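Local coordinates for putative redox protein (Lactobacillus casei, PDB 2QL8) that probably reduces organic peroxides through paired cysteine thiols, as its relatives in the OsmC/Ohr family of redox proteins do, at residues G53-T58 against C121-L126; A62-V67 against N115-R120. One frame throughout, in Å; residues are numbered along the deposited sequence. Where two conformers were deposited one is given.

Contact 1: G53-T58 against C121-L126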
loop_
_atom_site.group_PDB
_atom_site.type_symbol
_atom_site.label_atom_id
_atom_site.label_comp_id
_atom_site.label_asym_id
_atom_site.label_seq_id
_atom_site.Cartn_x
_atom_site.Cartn_y
_atom_site.Cartn_z
ATOM N N GLY A 53 0.759 -4.270 -3.518
ATOM C CA GLY A 53 0.959 -5.701 -3.398
ATOM C C GLY A 53 2.162 -6.076 -2.529
ATOM O O GLY A 53 2.105 -7.016 -1.723
ATOM N N LEU A 54 3.266 -5.364 -2.698
ATOM C CA LEU A 54 4.447 -5.558 -1.862
ATOM C C LEU A 54 4.141 -5.263 -0.390
ATOM O O LEU A 54 4.572 -5.995 0.506
ATOM C CB LEU A 54 5.644 -4.710 -2.350
ATOM C CG LEU A 54 6.261 -5.074 -3.723
ATOM C CD1 LEU A 54 7.169 -3.948 -4.268
ATOM C CD2 LEU A 54 7.018 -6.434 -3.632
ATOM N N SER A 55 3.397 -4.193 -0.152
ATOM C CA SER A 55 2.991 -3.854 1.215
ATOM C C SER A 55 2.137 -4.964 1.859
ATOM O O SER A 55 2.437 -5.451 2.984
ATOM C CB SER A 55 2.216 -2.529 1.246
ATOM O OG SER A 55 1.757 -2.226 2.560
ATOM N N LEU A 56 1.056 -5.343 1.192
ATOM C CA LEU A 56 0.116 -6.335 1.741
ATOM C C LEU A 56 0.750 -7.717 1.884
ATOM O O LEU A 56 0.575 -8.381 2.895
ATOM C CB LEU A 56 -1.155 -6.396 0.911
ATOM C CG LEU A 56 -2.231 -7.390 1.375
ATOM C CD1 LEU A 56 -2.701 -7.107 2.819
ATOM C CD2 LEU A 56 -3.390 -7.417 0.396
ATOM N N SER A 57 1.447 -8.171 0.851
ATOM C CA SER A 57 2.109 -9.483 0.936
ATOM C C SER A 57 3.062 -9.531 2.129
ATOM O O SER A 57 3.111 -10.531 2.866
ATOM C CB SER A 57 2.806 -9.841 -0.403
ATOM O OG SER A 57 3.891 -8.962 -0.715
ATOM N N THR A 58 3.840 -8.455 2.323
ATOM C CA THR A 58 4.798 -8.397 3.431
ATOM C C THR A 58 4.092 -8.374 4.771
ATOM O O THR A 58 4.527 -9.060 5.720
ATOM C CB THR A 58 5.767 -7.203 3.248
ATOM O OG1 THR A 58 6.469 -7.370 2.007
ATOM C CG2 THR A 58 6.760 -7.079 4.393
ATOM N N CYS A 121 -3.796 -8.604 10.348
ATOM C CA CYS A 121 -2.872 -7.871 9.492
ATOM C C CYS A 121 -3.338 -6.418 9.304
ATOM O O CYS A 121 -4.465 -6.189 8.852
ATOM C CB CYS A 121 -2.792 -8.580 8.143
ATOM S SG CYS A 121 -2.034 -7.631 6.788
ATOM N N PRO A 122 -2.500 -5.434 9.715
ATOM C CA PRO A 122 -2.944 -4.033 9.520
ATOM C C PRO A 122 -3.398 -3.632 8.118
ATOM O O PRO A 122 -4.370 -2.892 7.991
ATOM C CB PRO A 122 -1.741 -3.233 10.009
ATOM C CG PRO A 122 -1.154 -4.125 11.102
ATOM C CD PRO A 122 -1.278 -5.520 10.567
ATOM N N VAL A 123 -2.696 -4.088 7.099
ATOM C CA VAL A 123 -3.054 -3.654 5.737
ATOM C C VAL A 123 -4.383 -4.321 5.342
ATOM O O VAL A 123 -5.245 -3.703 4.737
ATOM C CB VAL A 123 -1.924 -3.877 4.706
ATOM C CG1 VAL A 123 -2.385 -3.402 3.293
ATOM C CG2 VAL A 123 -0.613 -3.152 5.139
ATOM N N SER A 124 -4.536 -5.593 5.717
ATOM C CA SER A 124 -5.766 -6.296 5.482
ATOM C C SER A 124 -6.952 -5.556 6.143
ATOM O O SER A 124 -8.011 -5.375 5.540
ATOM C CB SER A 124 -5.568 -7.740 5.962
ATOM O OG SER A 124 -6.675 -8.577 5.724
ATOM N N LYS A 125 -6.743 -5.095 7.383
ATOM C CA LYS A 125 -7.784 -4.359 8.070
ATOM C C LYS A 125 -8.136 -3.047 7.335
ATOM O O LYS A 125 -9.304 -2.664 7.268
ATOM C CB LYS A 125 -7.368 -4.052 9.506
ATOM C CG LYS A 125 -7.294 -5.230 10.412
ATOM C CD LYS A 125 -6.866 -4.636 11.827
ATOM C CE LYS A 125 -6.356 -5.568 12.715
ATOM N NZ LYS A 125 -6.161 -4.933 14.019
ATOM N N LEU A 126 -7.132 -2.346 6.775
ATOM C CA LEU A 126 -7.410 -1.102 6.038
ATOM C C LEU A 126 -8.273 -1.373 4.809
ATOM O O LEU A 126 -9.032 -0.510 4.429
ATOM C CB LEU A 126 -6.115 -0.450 5.566
ATOM C CG LEU A 126 -5.240 0.171 6.669
ATOM C CD1 LEU A 126 -3.916 0.701 6.037
ATOM C CD2 LEU A 126 -5.940 1.242 7.506
#
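Ser-55 meets Val-123 where the central helix of the OsmC/Ohr fold, 48-70, packs against the short helix 122-127; the two segments approach to 9.2 Å between axes at an angle of 120°. The hydroxyl of Ser-55 lies 3.6 Å from Val-123 CG2, an apolar touch, since OG is hydrogen-bonded instead to the carbonyl of Pro-48 of the second subunit. A small polar side chain suits this spot, where helix and dimer interface coincide; Phe-94 of that subunit also packs on Val-123. One residue on, Leu-56 carries most of the contact. Its CG stands anti to the backbone N (chi1 -180°), and the CD1 branch then reaches Val-123 CG1 at 3.7 Å and Ser-124 N at the same distance. Val-123 thus divides its two methyls, CG1 going to Leu-56 and CG2 to Ser-55, a fit that uses both arms of a beta-branched residue. Leu-56 CD1 also comes within 4.1 Å of Cys-121 SG. Cys-121 is the N-cap residue of the short helix, and its SG accepts a nearly straight capping bond from Ser-124 N (3.4 Å, 165° at the hydrogen). Cys-121 also touches Cys-59, a pairing consistent with the two-cysteine site of OsmC/Ohr peroxidases. An alanine in place of Cys-121 would probably leave Ser-124 N without its capping acceptor and open a gap beside Leu-56 CD1. Farther along, Ser-57 turns back into its own helix: its OG and N reach Gly-53 O from opposite faces of the carbonyl plane. Thr-58 also bonds back within its helix, OG1 and N both reaching Leu-54 O, OG1 at 2.8 Å, with Asn-18 ND2 of the second subunit as another partner of that hydroxyl.

Contact 2: A62-V67 against N115-R120. With BEZ (benzoic acid), chain C.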
loop_
_atom_site.group_PDB
_atom_site.type_symbol
_atom_site.label_atom_id
_atom_site.label_comp_id
_atom_site.label_asym_id
_atom_site.label_seq_id
_atom_site.Cartn_x
_atom_site.Cartn_y
_atom_site.Cartn_z
ATOM N N ALA A 62 4.300 -11.296 7.576
ATOM C CA ALA A 62 4.755 -10.980 8.952
ATOM C C ALA A 62 3.733 -11.437 9.969
ATOM O O ALA A 62 4.065 -11.981 11.040
ATOM C CB ALA A 62 5.040 -9.483 9.126
ATOM N N THR A 63 2.463 -11.200 9.659
ATOM C CA THR A 63 1.390 -11.592 10.573
ATOM C C THR A 63 1.344 -13.130 10.697
ATOM O O THR A 63 1.218 -13.672 11.793
ATOM C CB THR A 63 -0.003 -11.040 10.144
ATOM O OG1 THR A 63 0.090 -9.653 9.854
ATOM C CG2 THR A 63 -1.102 -11.293 11.200
ATOM N N LEU A 64 1.500 -13.790 9.558
ATOM C CA LEU A 64 1.484 -15.253 9.486
ATOM C C LEU A 64 2.650 -15.829 10.300
ATOM O O LEU A 64 2.478 -16.779 11.047
ATOM C CB LEU A 64 1.562 -15.713 8.032
ATOM C CG LEU A 64 1.494 -17.224 7.751
ATOM C CD1 LEU A 64 0.287 -17.863 8.416
ATOM C CD2 LEU A 64 1.532 -17.424 6.193
ATOM N N GLU A 65 3.821 -15.215 10.196
ATOM C CA GLU A 65 4.994 -15.649 10.961
ATOM C C GLU A 65 4.716 -15.546 12.466
ATOM O O GLU A 65 5.047 -16.451 13.252
ATOM C CB GLU A 65 6.242 -14.863 10.546
ATOM C CG GLU A 65 7.481 -15.350 11.248
ATOM C CD GLU A 65 8.788 -14.785 10.695
ATOM O OE1 GLU A 65 8.753 -13.860 9.893
ATOM O OE2 GLU A 65 9.867 -15.303 11.103
ATOM N N ALA A 66 4.058 -14.471 12.884
ATOM C CA ALA A 66 3.681 -14.287 14.303
ATOM C C ALA A 66 2.702 -15.373 14.770
ATOM O O ALA A 66 2.873 -15.968 15.840
ATOM C CB ALA A 66 3.093 -12.859 14.568
ATOM N N VAL A 67 1.707 -15.677 13.937
ATOM C CA VAL A 67 0.734 -16.737 14.214
ATOM C C VAL A 67 1.399 -18.110 14.318
ATOM O O VAL A 67 1.158 -18.856 15.270
ATOM C CB VAL A 67 -0.458 -16.716 13.220
ATOM C CG1 VAL A 67 -1.327 -17.994 13.336
ATOM C CG2 VAL A 67 -1.284 -15.425 13.404
ATOM N N ASN A 115 -7.536 -17.195 8.189
ATOM C CA ASN A 115 -8.568 -16.446 8.880
ATOM C C ASN A 115 -7.961 -15.570 9.986
ATOM O O ASN A 115 -8.399 -14.405 10.165
ATOM C CB ASN A 115 -9.671 -17.351 9.452
ATOM C CG ASN A 115 -10.460 -18.078 8.387
ATOM O OD1 ASN A 115 -10.520 -17.661 7.230
ATOM N ND2 ASN A 115 -11.115 -19.182 8.787
ATOM N N GLU A 116 -7.012 -16.132 10.747
ATOM C CA GLU A 116 -6.354 -15.418 11.843
ATOM C C GLU A 116 -5.653 -14.171 11.300
ATOM O O GLU A 116 -5.775 -13.085 11.852
ATOM C CB GLU A 116 -5.291 -16.279 12.571
ATOM C CG GLU A 116 -5.819 -17.241 13.677
ATOM C CD GLU A 116 -4.704 -17.715 14.595
ATOM O OE1 GLU A 116 -4.123 -16.898 15.371
ATOM O OE2 GLU A 116 -4.380 -18.910 14.493
ATOM N N ILE A 117 -4.858 -14.361 10.224
ATOM C CA ILE A 117 -4.046 -13.250 9.697
ATOM C C ILE A 117 -4.935 -12.196 9.016
ATOM O O ILE A 117 -4.663 -11.000 9.067
ATOM C CB ILE A 117 -2.825 -13.676 8.846
ATOM C CG1 ILE A 117 -3.216 -14.159 7.435
ATOM C CG2 ILE A 117 -1.916 -14.702 9.603
ATOM C CD1 ILE A 117 -2.013 -14.561 6.562
ATOM N N GLU A 118 -6.012 -12.639 8.387
ATOM C CA GLU A 118 -6.945 -11.705 7.749
ATOM C C GLU A 118 -7.469 -10.680 8.764
ATOM O O GLU A 118 -7.575 -9.477 8.441
ATOM C CB GLU A 118 -8.146 -12.456 7.150
ATOM C CG GLU A 118 -9.143 -11.566 6.438
ATOM C CD GLU A 118 -10.376 -12.326 5.933
ATOM O OE1 GLU A 118 -10.540 -13.546 6.192
ATOM O OE2 GLU A 118 -11.193 -11.645 5.279
ATOM N N ASN A 119 -7.739 -11.161 9.998
ATOM C CA ASN A 119 -8.261 -10.339 11.071
ATOM C C ASN A 119 -7.218 -9.472 11.762
ATOM O O ASN A 119 -7.578 -8.514 12.423
ATOM C CB ASN A 119 -8.903 -11.217 12.134
ATOM C CG ASN A 119 -10.191 -11.846 11.665
ATOM O OD1 ASN A 119 -10.890 -11.286 10.796
ATOM N ND2 ASN A 119 -10.528 -13.015 12.241
ATOM N N ARG A 120 -5.947 -9.871 11.703
ATOM C CA ARG A 120 -4.865 -9.211 12.450
ATOM C C ARG A 120 -3.974 -8.285 11.618
ATOM O O ARG A 120 -3.443 -7.313 12.128
ATOM C CB ARG A 120 -3.999 -10.245 13.169
ATOM C CG ARG A 120 -4.706 -10.878 14.362
ATOM C CD ARG A 120 -4.001 -12.099 14.927
ATOM N NE ARG A 120 -2.667 -11.795 15.445
ATOM C CZ ARG A 120 -1.975 -12.628 16.237
ATOM N NH1 ARG A 120 -2.501 -13.791 16.608
ATOM N NH2 ARG A 120 -0.777 -12.324 16.669
HETATM C C BEZ C . 0.089 -9.420 15.223
HETATM O O1 BEZ C . 0.506 -9.741 16.396
HETATM O O2 BEZ C . -1.059 -9.380 14.998
HETATM C C1 BEZ C . 0.988 -8.989 14.115
HETATM C C2 BEZ C . 2.358 -9.276 14.241
HETATM C C3 BEZ C . 3.224 -8.873 13.226
HETATM C C4 BEZ C . 2.713 -8.194 12.111
HETATM C C5 BEZ C . 1.343 -7.912 12.008
HETATM C C6 BEZ C . 0.464 -8.301 12.966
#
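Arg-120 and Thr-63 meet through aliphatic atoms, Thr-63 CG2 lying 3.7 Å from Arg-120 CB, beside the bound benzoic acid. Beyond CB the arginine turns at chi3 (62°), and its guanidinium grips the ligand with two bonds: NE to O2 and NH2 to O1, each 2.9 Å long with 165° at the hydrogen. This paired grip holds the carboxyl group at the guanidinium's edge, its carbon in the guanidinium plane. One face of the guanidinium carries Val-67 CG2, 3.8 Å above the plane and offset toward the rim. Ala-66 CB lies 3.7 Å from ring atom C2; a methyl is small enough to let the ring lie close to the helix. Ala-90 N of the second subunit adds a further hydrogen bond to the ligand, so the pocket straddles the dimer interface.

The next shell holds the arginine and the helices in place. Arg-120 NH1 makes a salt bridge to Glu-70; in one conformer, Glu-116 adds a long, less certain bridge through OE1 and a hydrogen bond between OE2 and His-71. Thr-63 OG1 is tied to the backbone oxygen of Cys-59. Beneath, Ile-117 anchors the packing: with CG2 anti to its carbonyl carbon, it sets that methyl against Leu-64 CA at 3.4 Å and Val-67 CG2 at 3.9 Å. Branched aliphatics suit this buried seam, which Val-100 of strand 91-102 closes on the sheet side. A guanidinium whose NH1 is paired with Glu-70, while NE and NH2 engage a carboxyl group, implies a site likely to suit small ligands that pair an anionic or polar head with an apolar ring.

Both contacts hang on helix 48-70, and both are buried. The centre of contact 1 lies about 3 Å from the centre of the chain, that of contact 2 about 13 Å, and the two contact centres are 11 Å apart. The partner helices follow one another along the chain, and the turn between them is fastened by a probable hydrogen bond from Ser-124 OG to Glu-118 O, while Cys-121 leans on Thr-63. Chemistry changes with place: near the centre, methyl groups, a thiol and hydroxyls pack without charge, whereas farther out an arginine, carboxylates and a bound acid join an aliphatic floor. The second subunit borders both.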